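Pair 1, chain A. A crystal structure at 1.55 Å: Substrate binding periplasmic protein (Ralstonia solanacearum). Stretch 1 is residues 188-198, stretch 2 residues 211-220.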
# COMPACT_ATOMS: atom_id res chain seq x y z
N ALA A 188 2.37 -23.81 -3.06
CA ALA A 188 2.56 -22.89 -4.17
C ALA A 188 3.99 -22.97 -4.70
O ALA A 188 4.22 -22.91 -5.91
CB ALA A 188 2.25 -21.47 -3.74
N VAL A 189 4.95 -23.10 -3.79
CA VAL A 189 6.35 -23.21 -4.18
C VAL A 189 6.55 -24.49 -4.98
O VAL A 189 7.23 -24.49 -6.00
CB VAL A 189 7.28 -23.22 -2.95
CG1 VAL A 189 8.72 -23.47 -3.39
CG2 VAL A 189 7.17 -21.90 -2.20
N ASP A 190 5.95 -25.59 -4.52
CA ASP A 190 6.08 -26.86 -5.22
C ASP A 190 5.57 -26.73 -6.65
O ASP A 190 6.24 -27.14 -7.60
CB ASP A 190 5.29 -27.97 -4.53
CG ASP A 190 5.79 -28.28 -3.13
OD1 ASP A 190 7.00 -28.13 -2.87
OD2 ASP A 190 4.96 -28.68 -2.28
N LYS A 191 4.39 -26.14 -6.79
CA LYS A 191 3.76 -25.98 -8.10
C LYS A 191 4.51 -25.07 -9.06
O LYS A 191 4.69 -25.41 -10.23
CB LYS A 191 2.33 -25.47 -7.93
CG LYS A 191 1.52 -25.48 -9.21
CD LYS A 191 0.06 -25.11 -8.96
CE LYS A 191 -0.75 -25.21 -10.23
NZ LYS A 191 -2.17 -24.81 -10.03
N LEU A 192 4.96 -23.91 -8.59
CA LEU A 192 5.66 -22.99 -9.47
C LEU A 192 7.09 -23.43 -9.80
O LEU A 192 7.63 -23.06 -10.84
CB LEU A 192 5.64 -21.58 -8.88
CG LEU A 192 4.22 -20.99 -8.87
CD1 LEU A 192 4.21 -19.63 -8.20
CD2 LEU A 192 3.70 -20.88 -10.30
N LEU A 193 7.70 -24.23 -8.93
CA LEU A 193 9.04 -24.74 -9.18
C LEU A 193 8.97 -25.69 -10.37
O LEU A 193 9.87 -25.73 -11.22
CB LEU A 193 9.58 -25.50 -7.97
CG LEU A 193 10.31 -24.74 -6.87
CD1 LEU A 193 10.56 -25.67 -5.69
CD2 LEU A 193 11.63 -24.19 -7.42
N ALA A 194 7.88 -26.46 -10.43
CA ALA A 194 7.66 -27.43 -11.49
C ALA A 194 7.25 -26.79 -12.81
O ALA A 194 7.42 -27.38 -13.87
CB ALA A 194 6.59 -28.44 -11.05
N ALA A 195 6.70 -25.58 -12.74
CA ALA A 195 6.27 -24.88 -13.95
C ALA A 195 7.47 -24.33 -14.71
O ALA A 195 8.44 -23.87 -14.12
CB ALA A 195 5.32 -23.74 -13.58
N ASP A 196 7.39 -24.39 -16.04
CA ASP A 196 8.48 -23.91 -16.89
C ASP A 196 8.28 -22.42 -17.16
O ASP A 196 8.01 -22.01 -18.29
CB ASP A 196 8.49 -24.72 -18.19
CG ASP A 196 9.66 -24.36 -19.08
OD1 ASP A 196 10.75 -24.10 -18.55
OD2 ASP A 196 9.48 -24.36 -20.32
N VAL A 197 8.43 -21.61 -16.12
CA VAL A 197 8.23 -20.17 -16.24
C VAL A 197 9.50 -19.33 -16.23
O VAL A 197 10.49 -19.68 -15.58
CB VAL A 197 7.29 -19.67 -15.13
CG1 VAL A 197 5.91 -20.28 -15.31
CG2 VAL A 197 7.85 -20.03 -13.76
N GLN A 198 9.46 -18.22 -16.96
CA GLN A 198 10.60 -17.31 -17.06
C GLN A 198 10.49 -16.20 -16.03
O GLN A 198 11.49 -15.57 -15.67
CB GLN A 198 10.65 -16.69 -18.46
CG GLN A 198 10.88 -17.70 -19.57
CD GLN A 198 10.42 -17.20 -20.91
OE1 GLN A 198 9.30 -16.69 -21.05
NE2 GLN A 198 11.27 -17.35 -21.93
N GLN A 211 8.39 -15.58 2.15
CA GLN A 211 8.57 -17.02 2.31
C GLN A 211 8.63 -17.71 0.96
O GLN A 211 9.44 -18.62 0.76
CB GLN A 211 7.45 -17.60 3.17
CG GLN A 211 7.56 -17.22 4.63
CD GLN A 211 8.80 -17.80 5.29
OE1 GLN A 211 9.19 -17.39 6.38
NE2 GLN A 211 9.42 -18.77 4.63
N PHE A 212 7.78 -17.29 0.03
CA PHE A 212 7.79 -17.90 -1.29
C PHE A 212 9.14 -17.65 -1.97
O PHE A 212 9.76 -18.58 -2.49
CB PHE A 212 6.68 -17.32 -2.18
CG PHE A 212 6.70 -17.87 -3.58
CD1 PHE A 212 6.02 -19.04 -3.89
CD2 PHE A 212 7.47 -17.26 -4.56
CE1 PHE A 212 6.11 -19.59 -5.17
CE2 PHE A 212 7.57 -17.80 -5.84
CZ PHE A 212 6.89 -18.98 -6.14
N VAL A 213 9.59 -16.40 -1.97
CA VAL A 213 10.86 -16.06 -2.60
C VAL A 213 12.04 -16.83 -2.01
O VAL A 213 12.85 -17.39 -2.75
CB VAL A 213 11.14 -14.54 -2.52
CG1 VAL A 213 12.52 -14.23 -3.06
CG2 VAL A 213 10.09 -13.80 -3.34
N ARG A 214 12.14 -16.86 -0.68
CA ARG A 214 13.25 -17.57 -0.04
C ARG A 214 13.26 -19.05 -0.42
O ARG A 214 14.29 -19.59 -0.81
CB ARG A 214 13.17 -17.44 1.49
CG ARG A 214 14.27 -18.22 2.22
CD ARG A 214 14.13 -18.14 3.74
NE ARG A 214 14.61 -16.88 4.30
CZ ARG A 214 15.89 -16.50 4.33
NH1 ARG A 214 16.84 -17.29 3.84
NH2 ARG A 214 16.23 -15.34 4.88
N GLN A 215 12.11 -19.70 -0.28
CA GLN A 215 11.99 -21.12 -0.59
C GLN A 215 12.15 -21.44 -2.07
O GLN A 215 12.81 -22.42 -2.43
CB GLN A 215 10.63 -21.64 -0.10
CG GLN A 215 10.50 -21.65 1.42
CD GLN A 215 9.08 -21.90 1.88
OE1 GLN A 215 8.40 -22.80 1.38
NE2 GLN A 215 8.62 -21.13 2.86
N TYR A 216 11.54 -20.63 -2.93
CA TYR A 216 11.63 -20.85 -4.37
C TYR A 216 13.09 -20.82 -4.83
O TYR A 216 13.54 -21.71 -5.54
CB TYR A 216 10.82 -19.78 -5.11
CG TYR A 216 10.88 -19.88 -6.62
CD1 TYR A 216 10.26 -20.92 -7.30
CD2 TYR A 216 11.60 -18.94 -7.36
CE1 TYR A 216 10.34 -21.02 -8.69
CE2 TYR A 216 11.68 -19.03 -8.75
CZ TYR A 216 11.05 -20.08 -9.40
OH TYR A 216 11.16 -20.18 -10.77
N ARG A 217 13.82 -19.78 -4.41
CA ARG A 217 15.22 -19.65 -4.79
C ARG A 217 16.10 -20.72 -4.14
O ARG A 217 16.99 -21.26 -4.77
CB ARG A 217 15.74 -18.25 -4.42
CG ARG A 217 15.33 -17.14 -5.38
CD ARG A 217 16.26 -17.08 -6.59
NE ARG A 217 16.02 -15.88 -7.39
CZ ARG A 217 15.25 -15.83 -8.47
NH1 ARG A 217 14.63 -16.91 -8.92
NH2 ARG A 217 15.08 -14.67 -9.09
N ALA A 218 15.83 -21.02 -2.87
CA ALA A 218 16.62 -22.02 -2.16
C ALA A 218 16.52 -23.39 -2.82
O ALA A 218 17.46 -24.18 -2.77
CB ALA A 218 16.16 -22.11 -0.71
N ARG A 219 15.38 -23.66 -3.44
CA ARG A 219 15.16 -24.95 -4.09
C ARG A 219 15.51 -24.97 -5.58
O ARG A 219 15.15 -25.91 -6.29
CB ARG A 219 13.72 -25.40 -3.86
CG ARG A 219 13.42 -25.66 -2.39
CD ARG A 219 11.94 -25.88 -2.14
NE ARG A 219 11.43 -27.05 -2.86
CZ ARG A 219 10.16 -27.43 -2.85
NH1 ARG A 219 9.26 -26.74 -2.16
NH2 ARG A 219 9.79 -28.50 -3.54
N GLY A 220 16.21 -23.95 -6.04
CA GLY A 220 16.63 -23.92 -7.44
C GLY A 220 15.81 -23.12 -8.43
O GLY A 220 16.10 -23.15 -9.63
O HOH W 1 10.12 -22.35 -11.90

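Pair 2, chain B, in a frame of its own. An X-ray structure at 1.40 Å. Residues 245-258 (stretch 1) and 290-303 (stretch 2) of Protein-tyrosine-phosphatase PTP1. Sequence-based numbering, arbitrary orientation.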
# COMPACT_ATOMS: atom_id res chain seq x y z
N GLY B 245 -2.07 -2.62 -4.59
CA GLY B 245 -3.45 -3.04 -4.33
C GLY B 245 -3.54 -4.44 -3.76
O GLY B 245 -4.36 -4.72 -2.90
N THR B 246 -2.67 -5.35 -4.25
CA THR B 246 -2.64 -6.73 -3.76
C THR B 246 -2.26 -6.71 -2.27
O THR B 246 -2.92 -7.38 -1.50
CB THR B 246 -1.69 -7.56 -4.63
OG1 THR B 246 -2.06 -7.47 -6.01
CG2 THR B 246 -1.62 -9.01 -4.22
N TYR B 247 -1.17 -6.02 -1.90
CA TYR B 247 -0.78 -5.97 -0.47
C TYR B 247 -1.94 -5.40 0.36
O TYR B 247 -2.32 -5.96 1.39
CB TYR B 247 0.51 -5.18 -0.22
CG TYR B 247 0.75 -5.17 1.26
CD1 TYR B 247 1.32 -6.29 1.89
CD2 TYR B 247 0.33 -4.12 2.05
CE1 TYR B 247 1.37 -6.34 3.26
CE2 TYR B 247 0.39 -4.17 3.42
CZ TYR B 247 0.93 -5.29 4.02
OH TYR B 247 0.89 -5.34 5.35
N CYS B 248 -2.48 -4.27 -0.07
CA CYS B 248 -3.59 -3.63 0.70
C CYS B 248 -4.76 -4.62 0.86
O CYS B 248 -5.36 -4.66 1.92
CB CYS B 248 -4.06 -2.35 0.01
SG CYS B 248 -2.85 -1.01 0.09
N ALA B 249 -5.09 -5.39 -0.18
CA ALA B 249 -6.22 -6.33 -0.11
C ALA B 249 -5.96 -7.38 0.96
O ALA B 249 -6.87 -7.77 1.72
CB ALA B 249 -6.52 -6.94 -1.44
N ILE B 250 -4.73 -7.90 1.02
CA ILE B 250 -4.42 -8.95 2.03
C ILE B 250 -4.51 -8.35 3.43
O ILE B 250 -5.19 -8.92 4.32
CB ILE B 250 -3.03 -9.55 1.74
CG1 ILE B 250 -2.99 -10.23 0.36
CG2 ILE B 250 -2.60 -10.49 2.88
CD1 ILE B 250 -1.57 -10.44 -0.20
N HIS B 251 -3.85 -7.23 3.64
CA HIS B 251 -3.81 -6.56 4.96
C HIS B 251 -5.22 -6.18 5.41
O HIS B 251 -5.63 -6.49 6.54
CB HIS B 251 -2.88 -5.36 4.83
CG HIS B 251 -2.65 -4.57 6.06
ND1 HIS B 251 -1.37 -4.23 6.46
CD2 HIS B 251 -3.48 -4.00 6.96
CE1 HIS B 251 -1.44 -3.47 7.53
NE2 HIS B 251 -2.71 -3.34 7.88
N ASN B 252 -5.97 -5.57 4.51
CA ASN B 252 -7.32 -5.09 4.85
C ASN B 252 -8.26 -6.26 5.12
O ASN B 252 -9.08 -6.21 6.07
CB ASN B 252 -7.81 -4.26 3.67
CG ASN B 252 -9.17 -3.63 3.90
OD1 ASN B 252 -10.14 -4.00 3.22
ND2 ASN B 252 -9.23 -2.71 4.84
N THR B 253 -8.17 -7.33 4.33
CA THR B 253 -9.08 -8.47 4.50
C THR B 253 -8.85 -9.09 5.87
O THR B 253 -9.82 -9.41 6.58
CB THR B 253 -8.91 -9.48 3.37
OG1 THR B 253 -9.28 -8.84 2.13
CG2 THR B 253 -9.74 -10.72 3.61
N ILE B 254 -7.59 -9.39 6.19
CA ILE B 254 -7.29 -10.04 7.50
C ILE B 254 -7.77 -9.15 8.65
O ILE B 254 -8.44 -9.67 9.56
CB ILE B 254 -5.80 -10.39 7.58
CG1 ILE B 254 -5.45 -11.46 6.54
CG2 ILE B 254 -5.42 -10.77 9.00
CD1 ILE B 254 -6.02 -12.82 6.81
N GLN B 255 -7.47 -7.85 8.61
CA GLN B 255 -7.91 -6.96 9.71
C GLN B 255 -9.42 -6.97 9.84
O GLN B 255 -9.94 -6.93 10.96
CB GLN B 255 -7.40 -5.55 9.49
CG GLN B 255 -5.92 -5.42 9.78
CD GLN B 255 -5.44 -4.00 9.79
OE1 GLN B 255 -5.91 -3.17 9.01
NE2 GLN B 255 -4.48 -3.71 10.67
N ARG B 256 -10.12 -6.92 8.71
CA ARG B 256 -11.60 -6.85 8.77
C ARG B 256 -12.19 -8.17 9.29
O ARG B 256 -13.16 -8.13 10.03
CB ARG B 256 -12.14 -6.44 7.40
CG ARG B 256 -11.95 -4.95 7.13
CD ARG B 256 -12.15 -4.60 5.68
NE ARG B 256 -13.47 -4.98 5.19
CZ ARG B 256 -13.72 -5.31 3.94
NH1 ARG B 256 -12.77 -5.18 3.02
NH2 ARG B 256 -14.95 -5.66 3.58
N ILE B 257 -11.60 -9.31 8.95
CA ILE B 257 -12.05 -10.60 9.53
C ILE B 257 -11.86 -10.54 11.04
O ILE B 257 -12.80 -10.90 11.78
CB ILE B 257 -11.30 -11.79 8.90
CG1 ILE B 257 -11.66 -11.94 7.42
CG2 ILE B 257 -11.55 -13.07 9.69
CD1 ILE B 257 -10.68 -12.82 6.65
N LEU B 258 -10.70 -10.08 11.50
CA LEU B 258 -10.39 -10.04 12.95
C LEU B 258 -11.30 -9.04 13.66
O LEU B 258 -11.50 -9.19 14.87
CB LEU B 258 -8.92 -9.66 13.13
CG LEU B 258 -7.93 -10.75 12.76
CD1 LEU B 258 -6.51 -10.21 12.81
CD2 LEU B 258 -8.07 -11.94 13.70
N PHE B 290 -2.96 -14.54 -5.92
CA PHE B 290 -1.97 -14.39 -4.82
C PHE B 290 -2.66 -13.83 -3.58
O PHE B 290 -2.35 -14.23 -2.47
CB PHE B 290 -0.79 -13.54 -5.28
CG PHE B 290 0.31 -13.38 -4.26
CD1 PHE B 290 1.27 -14.37 -4.10
CD2 PHE B 290 0.39 -12.26 -3.47
CE1 PHE B 290 2.27 -14.22 -3.15
CE2 PHE B 290 1.39 -12.11 -2.52
CZ PHE B 290 2.34 -13.10 -2.36
N CYS B 291 -3.63 -12.90 -3.77
CA CYS B 291 -4.42 -12.37 -2.63
C CYS B 291 -5.07 -13.54 -1.90
O CYS B 291 -4.98 -13.64 -0.70
CB CYS B 291 -5.58 -11.48 -3.08
SG CYS B 291 -5.12 -9.86 -3.71
N TYR B 292 -5.75 -14.41 -2.65
CA TYR B 292 -6.47 -15.54 -2.02
C TYR B 292 -5.47 -16.45 -1.29
O TYR B 292 -5.71 -16.83 -0.16
CB TYR B 292 -7.23 -16.35 -3.06
CG TYR B 292 -8.65 -15.91 -3.27
CD1 TYR B 292 -9.64 -16.35 -2.42
CD2 TYR B 292 -9.01 -15.08 -4.32
CE1 TYR B 292 -10.95 -15.97 -2.58
CE2 TYR B 292 -10.33 -14.70 -4.50
CZ TYR B 292 -11.29 -15.14 -3.63
OH TYR B 292 -12.62 -14.79 -3.75
N ASN B 293 -4.35 -16.76 -1.95
CA ASN B 293 -3.36 -17.70 -1.36
C ASN B 293 -2.78 -17.09 -0.09
O ASN B 293 -2.66 -17.81 0.91
CB ASN B 293 -2.29 -18.02 -2.40
CG ASN B 293 -2.79 -18.97 -3.46
OD1 ASN B 293 -3.53 -19.88 -3.17
ND2 ASN B 293 -2.33 -18.80 -4.68
N ALA B 294 -2.45 -15.80 -0.12
CA ALA B 294 -1.84 -15.16 1.06
C ALA B 294 -2.88 -15.13 2.19
O ALA B 294 -2.53 -15.28 3.36
CB ALA B 294 -1.32 -13.78 0.75
N ILE B 295 -4.13 -14.80 1.86
CA ILE B 295 -5.17 -14.72 2.93
C ILE B 295 -5.39 -16.12 3.54
O ILE B 295 -5.46 -16.23 4.77
CB ILE B 295 -6.47 -14.13 2.35
CG1 ILE B 295 -6.30 -12.65 2.03
CG2 ILE B 295 -7.64 -14.37 3.29
CD1 ILE B 295 -7.32 -12.07 1.07
N VAL B 296 -5.47 -17.15 2.71
CA VAL B 296 -5.59 -18.54 3.24
C VAL B 296 -4.39 -18.86 4.12
O VAL B 296 -4.60 -19.39 5.24
CB VAL B 296 -5.78 -19.56 2.11
CG1 VAL B 296 -5.53 -20.98 2.58
CG2 VAL B 296 -7.16 -19.43 1.50
N ASP B 297 -3.17 -18.60 3.64
CA ASP B 297 -1.93 -18.97 4.38
C ASP B 297 -1.93 -18.23 5.72
O ASP B 297 -1.58 -18.85 6.74
CB ASP B 297 -0.69 -18.64 3.57
CG ASP B 297 -0.51 -19.56 2.37
OD1 ASP B 297 -1.25 -20.56 2.29
OD2 ASP B 297 0.34 -19.24 1.51
N GLU B 298 -2.39 -16.97 5.72
CA GLU B 298 -2.34 -16.20 6.98
C GLU B 298 -3.42 -16.71 7.93
O GLU B 298 -3.17 -16.80 9.15
CB GLU B 298 -2.41 -14.71 6.74
CG GLU B 298 -2.15 -13.92 8.01
CD GLU B 298 -0.79 -14.13 8.62
OE1 GLU B 298 0.08 -14.64 7.91
OE2 GLU B 298 -0.61 -13.74 9.77
N LEU B 299 -4.62 -16.99 7.42
CA LEU B 299 -5.71 -17.55 8.27
C LEU B 299 -5.29 -18.92 8.85
O LEU B 299 -5.71 -19.20 9.99
CB LEU B 299 -7.00 -17.68 7.47
CG LEU B 299 -7.69 -16.35 7.14
CD1 LEU B 299 -8.84 -16.56 6.17
CD2 LEU B 299 -8.18 -15.67 8.42
N GLU B 300 -4.48 -19.71 8.14
CA GLU B 300 -3.96 -20.99 8.69
C GLU B 300 -3.01 -20.70 9.85
O GLU B 300 -3.13 -21.40 10.88
CB GLU B 300 -3.29 -21.81 7.59
CG GLU B 300 -4.27 -22.44 6.65
CD GLU B 300 -3.66 -23.17 5.46
OE1 GLU B 300 -2.42 -23.06 5.23
OE2 GLU B 300 -4.45 -23.89 4.79
N ASP B 301 -2.15 -19.69 9.72
CA ASP B 301 -1.24 -19.28 10.83
C ASP B 301 -2.07 -18.81 12.03
O ASP B 301 -1.76 -19.23 13.15
CB ASP B 301 -0.31 -18.16 10.40
CG ASP B 301 0.92 -18.65 9.67
OD1 ASP B 301 1.04 -19.87 9.48
OD2 ASP B 301 1.73 -17.80 9.30
N LEU B 302 -3.10 -17.99 11.78
CA LEU B 302 -3.86 -17.35 12.88
C LEU B 302 -4.64 -18.42 13.65
O LEU B 302 -4.87 -18.23 14.86
CB LEU B 302 -4.78 -16.27 12.32
CG LEU B 302 -4.08 -15.00 11.84
CD1 LEU B 302 -5.00 -14.17 10.94
CD2 LEU B 302 -3.56 -14.17 13.01
N THR B 303 -4.99 -19.53 13.00
CA THR B 303 -5.85 -20.56 13.64
C THR B 303 -5.04 -21.80 14.03
O THR B 303 -5.66 -22.76 14.52
CB THR B 303 -7.00 -20.96 12.71
OG1 THR B 303 -6.46 -21.46 11.48
CG2 THR B 303 -7.94 -19.80 12.46

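Both pairs are two helices packed side by side, running roughly the same way. In pair 1 the N-to-C directions differ by 47° and the axes approach to 9.7 Å. In pair 2 the values are 34° and 9.3 Å. The central backbones superpose with an RMSD of 0.4 Å over 14 residues. The nearest CA pair shifts by one helical turn. In pair 1 the CA atoms of A:Val189 and A:Tyr216 are 5.8 Å apart. In pair 2 the CA atoms of B:Ile250 and B:Cys291 are 5.8 Å apart, and B:Cys291 matches A:Phe212, not A:Tyr216. The change is slight, because the CA atoms of B:Ile250 and B:Ile295 are 5.9 Å apart.

A:Val189 matches B:Ile250. Both are beta-branched and well covered by the other helix. A:Val189 CG2 lies 3.5 Å from A:Phe212 CD1. B:Ile250 is longer, and its CD1 reaches B:Ala294 CB at 3.5 Å. It sits as a knob among B:Phe290, B:Cys291, B:Ala294 and B:Ile295.

A:Ala188 matches B:Ala249, so the same small residue is used twice. A:Ala188 O lies at the edge of the A:Phe212 ring, 3.9 Å from CE1. B:Ala249 CB is 4.0 Å from B:Cys291 SG.

A:Phe212 matches B:Cys291. Here the sizes differ strongly. The phenyl ring extends along the first helix, and its CZ is 3.4 Å from A:Leu192 CD1. The cysteine is short, and its SG lies 3.6 Å from B:Thr246 CG2.

A:Leu192 matches B:Thr253. The leucine packs on the phenyl ring. The threonine offers its methyl, with CG2 3.8 Å from B:Ile295 CD1. Its hydroxyl is turned to its own helix: OG1 donates a hydrogen bond to B:Ala249 O at 2.7 Å.

A:Tyr216 matches B:Ile295. A:Tyr216 CD1 is 3.5 Å from A:Leu193 CD2. The ring carries its hydroxyl beyond the apolar contact, where A:Tyr216 OH is 2.7 Å from water 1. That water donates to A:Leu192 O at 2.8 Å, so it bridges the two stretches. B:Ile295 instead fills an apolar hole formed by B:Ala249, B:Ile250, B:Thr253 and B:Ile254.

A:Leu193 matches B:Ile254, with side-chain centres 0.9 Å apart. A:Leu193 CD1 lies over one face of the A:Arg219 guanidinium, 3.3 Å from NE. B:Ile254 is a knob among B:Ile295, B:Glu298, B:Leu299 and B:Leu302, with CD1 3.9 Å from B:Leu299 CD2.

A:Gln215 matches B:Ala294. Both point toward the first helix, and the alanine leaves room for B:Ile250 CD1.

A:Arg219 matches B:Glu298. The arginine reaches back to A:Asp190 in a salt bridge. A:Arg219 NH1 and NH2 both donate to A:Asp190 OD1, at 2.7 and 2.9 Å. B:Glu298 makes an apolar contact, its CB 4.1 Å from B:Ile254 CD1.

Pair 1 therefore combines aromatic rings with a salt bridge and a water. Pair 2 has no hydrogen bond across the stretches and relies on interlocking aliphatic side chains.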